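Local coordinates for Di-haem cytochrome c peroxidase family protein (Burkholderia thailandensis E264, PDB 6NX0) that probably acts as a diheme cytochrome c peroxidase, an electron-transferring enzyme with two covalently bound c-type hemes, at residues 129-134 against 162-167; 267-272 against 457-462. All blocks are in the same frame, centred on the assembly; numbering follows the deposited sequence.

How the interactions relate
From the N terminus, interaction 1 is the first to close: 129-134, just after the heme-binding C-X-X-C-H motif, meets 162-167 around a 27-residue loop that includes helix 138-142. Interaction 2 then closes a much longer excursion of 184 residues, tying the entry to helix 271-276 to the loop after helix 444-455. The two contacts stand in series, neither nested nor crossed, with centres 12 Å apart. They are joined by Y165, whose OH probably hydrogen-bonds both D459 OD2 and F268 N, one from each segment of interaction 2. Y462 also packs against G129 and A131. Together they tie the proximal heme loop to the chain's C-terminal part.

Interaction 1: 129-134 against 162-167; sequences GRAFAP and SLLYVR. With HEC (heme c), chain B.
A131, F132 and A133, in the loop 129-134 which follows the C-X-X-C-H motif ending in H126, pack against S162, L163 and L164 beside the H126 (proximal) face of a c-type heme. The shortest contacts are polar. S162 OG, anti to its backbone N (chi1 167°), donates in the carbonyl plane to A131 O at 2.6 Å, and it accepts from L164 N at 3.2 Å. One hydroxyl therefore ties the two loops together and closes the ST turn S162-L164 in its own. F132 O takes L163 N at 3.2 Å, the donor lying 63° above the carbonyl plane, and also accepts from ND1 of H126, the axial ligand of the iron, so this carbonyl is in a position to orient the imidazole. A131 and F132 both have left-handed helical backbone torsions, and their successive carbonyls serve neighbouring residues of 162-167.

The apolar part is close-packed and buried. L164 splits its methyls, CD1 resting on A131 CB and CD2 coming obliquely to F132 CD1 at 3.7 Å, the F132 and L164 side chains crossing at about a right angle. By contrast S162, which carries the short bond, is the one partly exposed residue; there A133 CB rests on S162 N and CA at 3.8 Å, 4.1 Å from S162 CB. Beyond, L163 lies under the porphyrin on the side away from the iron-bound water, its CD2 reaching heme C3A at 3.5 Å.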
# COMPACT_ATOMS: atom_id res chain seq x y z
N GLY A 129 9.94 -12.78 -4.78
CA GLY A 129 9.59 -13.30 -6.09
C GLY A 129 8.29 -12.75 -6.65
O GLY A 129 7.93 -13.08 -7.79
N ARG A 130 7.57 -11.94 -5.88
CA ARG A 130 6.30 -11.34 -6.27
C ARG A 130 6.30 -9.86 -5.88
O ARG A 130 5.36 -9.36 -5.25
CB ARG A 130 5.11 -12.08 -5.64
CG ARG A 130 3.71 -11.77 -6.26
CD ARG A 130 2.57 -12.44 -5.50
NE ARG A 130 2.71 -13.88 -5.54
CZ ARG A 130 2.22 -14.67 -6.48
NH1 ARG A 130 2.44 -15.98 -6.42
NH2 ARG A 130 1.51 -14.18 -7.48
N ALA A 131 7.37 -9.14 -6.25
CA ALA A 131 7.47 -7.69 -6.03
C ALA A 131 7.28 -7.32 -4.56
O ALA A 131 6.79 -6.23 -4.24
CB ALA A 131 6.47 -6.93 -6.90
N PHE A 132 7.70 -8.21 -3.67
CA PHE A 132 7.59 -7.98 -2.23
C PHE A 132 6.14 -7.75 -1.82
O PHE A 132 5.84 -7.05 -0.85
CB PHE A 132 8.52 -6.84 -1.79
CG PHE A 132 9.96 -7.18 -1.94
CD1 PHE A 132 10.63 -6.98 -3.15
CD2 PHE A 132 10.65 -7.77 -0.90
CE1 PHE A 132 11.97 -7.34 -3.31
CE2 PHE A 132 11.99 -8.11 -1.03
CZ PHE A 132 12.65 -7.91 -2.25
N ALA A 133 5.22 -8.41 -2.52
CA ALA A 133 3.83 -8.54 -2.17
C ALA A 133 3.57 -9.96 -1.70
O ALA A 133 4.39 -10.86 -1.94
CB ALA A 133 2.95 -8.22 -3.39
N PRO A 134 2.44 -10.23 -1.05
CA PRO A 134 2.29 -11.56 -0.45
C PRO A 134 2.01 -12.65 -1.46
O PRO A 134 1.21 -12.50 -2.39
CB PRO A 134 1.12 -11.39 0.53
CG PRO A 134 0.40 -10.21 0.06
CD PRO A 134 1.42 -9.30 -0.54
N SER A 162 2.71 -4.65 -2.11
CA SER A 162 4.09 -4.64 -2.56
C SER A 162 4.89 -3.56 -1.84
O SER A 162 4.43 -2.43 -1.64
CB SER A 162 4.12 -4.39 -4.07
OG SER A 162 5.41 -4.07 -4.55
N LEU A 163 6.12 -3.90 -1.45
CA LEU A 163 7.03 -2.91 -0.89
C LEU A 163 7.97 -2.27 -1.90
O LEU A 163 8.69 -1.35 -1.53
CB LEU A 163 7.86 -3.51 0.24
CG LEU A 163 7.07 -4.17 1.36
CD1 LEU A 163 8.00 -4.64 2.49
CD2 LEU A 163 6.03 -3.24 1.92
N LEU A 164 7.97 -2.70 -3.16
CA LEU A 164 8.71 -1.91 -4.13
C LEU A 164 8.10 -0.52 -4.19
O LEU A 164 6.88 -0.35 -4.07
CB LEU A 164 8.72 -2.58 -5.50
CG LEU A 164 9.45 -3.93 -5.59
CD1 LEU A 164 9.36 -4.42 -7.01
CD2 LEU A 164 10.90 -3.85 -5.14
N TYR A 165 8.96 0.49 -4.36
CA TYR A 165 8.59 1.91 -4.47
C TYR A 165 8.10 2.50 -3.14
O TYR A 165 7.66 3.66 -3.10
CB TYR A 165 7.55 2.14 -5.59
CG TYR A 165 8.02 1.50 -6.86
CD1 TYR A 165 9.04 2.07 -7.62
CD2 TYR A 165 7.52 0.28 -7.26
CE1 TYR A 165 9.51 1.45 -8.76
CE2 TYR A 165 7.99 -0.35 -8.41
CZ TYR A 165 8.99 0.24 -9.14
OH TYR A 165 9.50 -0.35 -10.29
N VAL A 166 8.16 1.73 -2.04
CA VAL A 166 7.68 2.25 -0.77
C VAL A 166 8.52 3.42 -0.28
O VAL A 166 8.05 4.21 0.54
CB VAL A 166 7.64 1.10 0.28
CG1 VAL A 166 9.04 0.73 0.79
CG2 VAL A 166 6.70 1.45 1.46
N ARG A 167 9.76 3.55 -0.75
CA ARG A 167 10.61 4.66 -0.33
C ARG A 167 10.05 6.02 -0.74
O ARG A 167 10.48 7.05 -0.20
CB ARG A 167 12.03 4.48 -0.89
CG ARG A 167 12.17 4.69 -2.39
CD ARG A 167 13.63 4.46 -2.81
NE ARG A 167 13.87 4.83 -4.19
CZ ARG A 167 15.07 4.79 -4.78
NH1 ARG A 167 16.11 4.39 -4.08
NH2 ARG A 167 15.22 5.15 -6.06
FE HEC B . 4.39 -5.90 6.17
CHA HEC B . 2.40 -3.20 5.29
CHB HEC B . 7.13 -3.90 6.02
CHC HEC B . 6.21 -8.21 7.95
CHD HEC B . 1.61 -7.89 6.50
NA HEC B . 4.71 -3.96 5.65
C1A HEC B . 3.75 -3.01 5.35
C2A HEC B . 4.42 -1.77 5.04
C3A HEC B . 5.74 -2.00 5.14
C4A HEC B . 5.94 -3.35 5.61
CMA HEC B . 6.86 -0.98 5.00
CAA HEC B . 3.72 -0.45 4.68
CBA HEC B . 3.65 -0.29 3.17
CGA HEC B . 2.83 0.90 2.74
O1A HEC B . 2.88 1.18 1.50
O2A HEC B . 2.05 1.46 3.57
NB HEC B . 6.29 -6.04 6.88
C1B HEC B . 7.27 -5.07 6.72
C2B HEC B . 8.47 -5.54 7.37
C3B HEC B . 8.19 -6.68 7.99
C4B HEC B . 6.83 -7.03 7.66
CMB HEC B . 9.79 -4.76 7.37
CAB HEC B . 9.14 -7.60 8.80
CBB HEC B . 9.55 -6.88 10.11
NC HEC B . 3.99 -7.70 7.03
C1C HEC B . 4.91 -8.52 7.67
C2C HEC B . 4.29 -9.81 7.83
C3C HEC B . 3.02 -9.76 7.40
C4C HEC B . 2.80 -8.41 6.92
CMC HEC B . 5.04 -11.07 8.30
CAC HEC B . 2.11 -10.95 7.06
CBC HEC B . 1.66 -11.70 8.32
ND HEC B . 2.40 -5.61 5.89
C1D HEC B . 1.42 -6.61 6.06
C2D HEC B . 0.13 -6.00 5.85
C3D HEC B . 0.37 -4.57 5.55
C4D HEC B . 1.79 -4.39 5.58
CMD HEC B . -1.21 -6.69 6.05
CAD HEC B . -0.70 -3.48 5.30
CBD HEC B . -1.33 -3.18 6.64
CGD HEC B . -2.12 -1.88 6.66
O1D HEC B . -2.19 -1.22 5.60
O2D HEC B . -2.72 -1.61 7.74
O HOH W 1 3.79 -5.09 8.12

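Interaction 2: 267-272 against 457-462; sequences PFSSRY and LTDARY
S269 and D459 form the first shell. D459 OD1 accepts twice from the one serine: the backbone N of S269 meets it at 2.8 Å with an N-H...O angle of 155°, nearly in line with the C-O bond, while S269 OG donates to its anti lone pair at 2.7 Å. The same hydroxyl, set between its own N and carbonyl carbon (chi1 69°), also receives A460 N at 3.0 Å. A water donates to OG and accepts from R461 N, so OG gives one bond, to D459 OD1, and takes two.

The second shell fixes the acid. D459 OD2 is hydrogen-bonded to Y165 OH, and D459 N to N374 OD1, so both the carboxylate and its backbone are anchored outside the pair. On the other flank, S270 CB sits 3.2 Å from T458 O, and a water bridges that oxygen to R271 N. L457 CD2 touches Y272 CB (3.5 Å) and CG, approaching the ring obliquely, the two side chains lying side by side; the phenol end is held by S317. S270 OG hydrogen-bonds D273 OD2, and the S270 side chain also caps a backbone N in the first turn of helix 271-276: a serine N-cap, docked on the loop leaving helix 444-455.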
# COMPACT_ATOMS: atom_id res chain seq x y z
N PRO A 267 12.92 -0.52 -8.92
CA PRO A 267 13.64 -0.88 -10.16
C PRO A 267 13.23 -0.09 -11.40
O PRO A 267 14.09 0.15 -12.27
CB PRO A 267 13.32 -2.37 -10.34
CG PRO A 267 12.76 -2.85 -9.02
CD PRO A 267 12.13 -1.65 -8.39
N PHE A 268 11.96 0.28 -11.54
CA PHE A 268 11.47 0.96 -12.75
C PHE A 268 11.87 0.20 -14.01
O PHE A 268 12.50 0.75 -14.92
CB PHE A 268 11.97 2.41 -12.79
CG PHE A 268 11.44 3.28 -11.67
CD1 PHE A 268 10.12 3.72 -11.67
CD2 PHE A 268 12.28 3.67 -10.64
CE1 PHE A 268 9.64 4.51 -10.65
CE2 PHE A 268 11.79 4.47 -9.61
CZ PHE A 268 10.47 4.90 -9.63
N SER A 269 11.48 -1.08 -14.06
CA SER A 269 11.90 -1.98 -15.13
C SER A 269 10.71 -2.53 -15.91
O SER A 269 10.85 -3.55 -16.59
CB SER A 269 12.73 -3.13 -14.57
OG SER A 269 11.93 -3.99 -13.78
N SER A 270 9.57 -1.86 -15.88
CA SER A 270 8.38 -2.36 -16.54
C SER A 270 8.36 -1.94 -18.01
O SER A 270 9.14 -1.08 -18.44
CB SER A 270 7.12 -1.85 -15.85
OG SER A 270 6.94 -0.46 -16.09
N ARG A 271 7.44 -2.53 -18.76
CA ARG A 271 7.25 -2.11 -20.15
C ARG A 271 6.71 -0.68 -20.22
O ARG A 271 7.07 0.06 -21.14
CB ARG A 271 6.35 -3.09 -20.90
CG ARG A 271 7.11 -4.38 -21.25
CD ARG A 271 6.29 -5.40 -22.07
NE ARG A 271 5.64 -4.78 -23.22
CZ ARG A 271 4.34 -4.47 -23.31
NH1 ARG A 271 3.48 -4.76 -22.33
NH2 ARG A 271 3.89 -3.88 -24.40
N TYR A 272 5.91 -0.25 -19.24
CA TYR A 272 5.53 1.15 -19.18
C TYR A 272 6.77 2.04 -19.03
O TYR A 272 6.86 3.10 -19.67
CB TYR A 272 4.53 1.38 -18.05
CG TYR A 272 4.22 2.85 -17.84
CD1 TYR A 272 3.28 3.49 -18.63
CD2 TYR A 272 4.88 3.58 -16.86
CE1 TYR A 272 2.99 4.84 -18.44
CE2 TYR A 272 4.61 4.93 -16.67
CZ TYR A 272 3.66 5.55 -17.47
OH TYR A 272 3.37 6.89 -17.30
N LEU A 457 2.61 -2.27 -16.12
CA LEU A 457 3.30 -1.71 -14.96
C LEU A 457 4.02 -2.78 -14.15
O LEU A 457 4.52 -2.49 -13.05
CB LEU A 457 2.30 -0.98 -14.06
CG LEU A 457 1.33 -0.03 -14.75
CD1 LEU A 457 0.47 0.69 -13.73
CD2 LEU A 457 2.09 0.98 -15.60
N THR A 458 4.09 -4.00 -14.64
CA THR A 458 4.81 -5.07 -13.95
C THR A 458 6.30 -5.01 -14.23
O THR A 458 6.73 -4.95 -15.39
CB THR A 458 4.24 -6.41 -14.40
OG1 THR A 458 2.83 -6.43 -14.14
CG2 THR A 458 4.92 -7.56 -13.71
N ASP A 459 7.10 -5.01 -13.17
CA ASP A 459 8.55 -5.03 -13.32
C ASP A 459 8.98 -6.31 -14.02
O ASP A 459 8.32 -7.35 -13.94
CB ASP A 459 9.21 -4.85 -11.95
CG ASP A 459 9.36 -3.41 -11.59
OD1 ASP A 459 10.18 -2.72 -12.23
OD2 ASP A 459 8.65 -2.92 -10.70
N ALA A 460 10.10 -6.21 -14.75
CA ALA A 460 10.49 -7.25 -15.69
C ALA A 460 10.64 -8.62 -15.02
O ALA A 460 10.30 -9.65 -15.64
CB ALA A 460 11.81 -6.86 -16.36
N ARG A 461 11.18 -8.65 -13.80
CA ARG A 461 11.41 -9.90 -13.06
C ARG A 461 10.13 -10.71 -12.88
O ARG A 461 10.20 -11.93 -12.69
CB ARG A 461 12.01 -9.58 -11.68
CG ARG A 461 12.25 -10.78 -10.77
CD ARG A 461 12.97 -10.33 -9.51
NE ARG A 461 13.15 -11.40 -8.53
CZ ARG A 461 13.64 -11.21 -7.31
NH1 ARG A 461 13.97 -10.00 -6.90
NH2 ARG A 461 13.78 -12.25 -6.48
N TYR A 462 8.97 -10.06 -12.91
CA TYR A 462 7.75 -10.68 -12.43
C TYR A 462 6.69 -10.90 -13.49
O TYR A 462 5.58 -11.33 -13.14
CB TYR A 462 7.14 -9.83 -11.30
CG TYR A 462 8.14 -9.46 -10.24
CD1 TYR A 462 8.70 -10.44 -9.43
CD2 TYR A 462 8.51 -8.15 -10.04
CE1 TYR A 462 9.60 -10.11 -8.44
CE2 TYR A 462 9.42 -7.81 -9.04
CZ TYR A 462 9.96 -8.80 -8.26
OH TYR A 462 10.86 -8.46 -7.26
O HOH W 2 12.68 -6.39 -12.51
O HOH W 3 6.33 -5.12 -17.98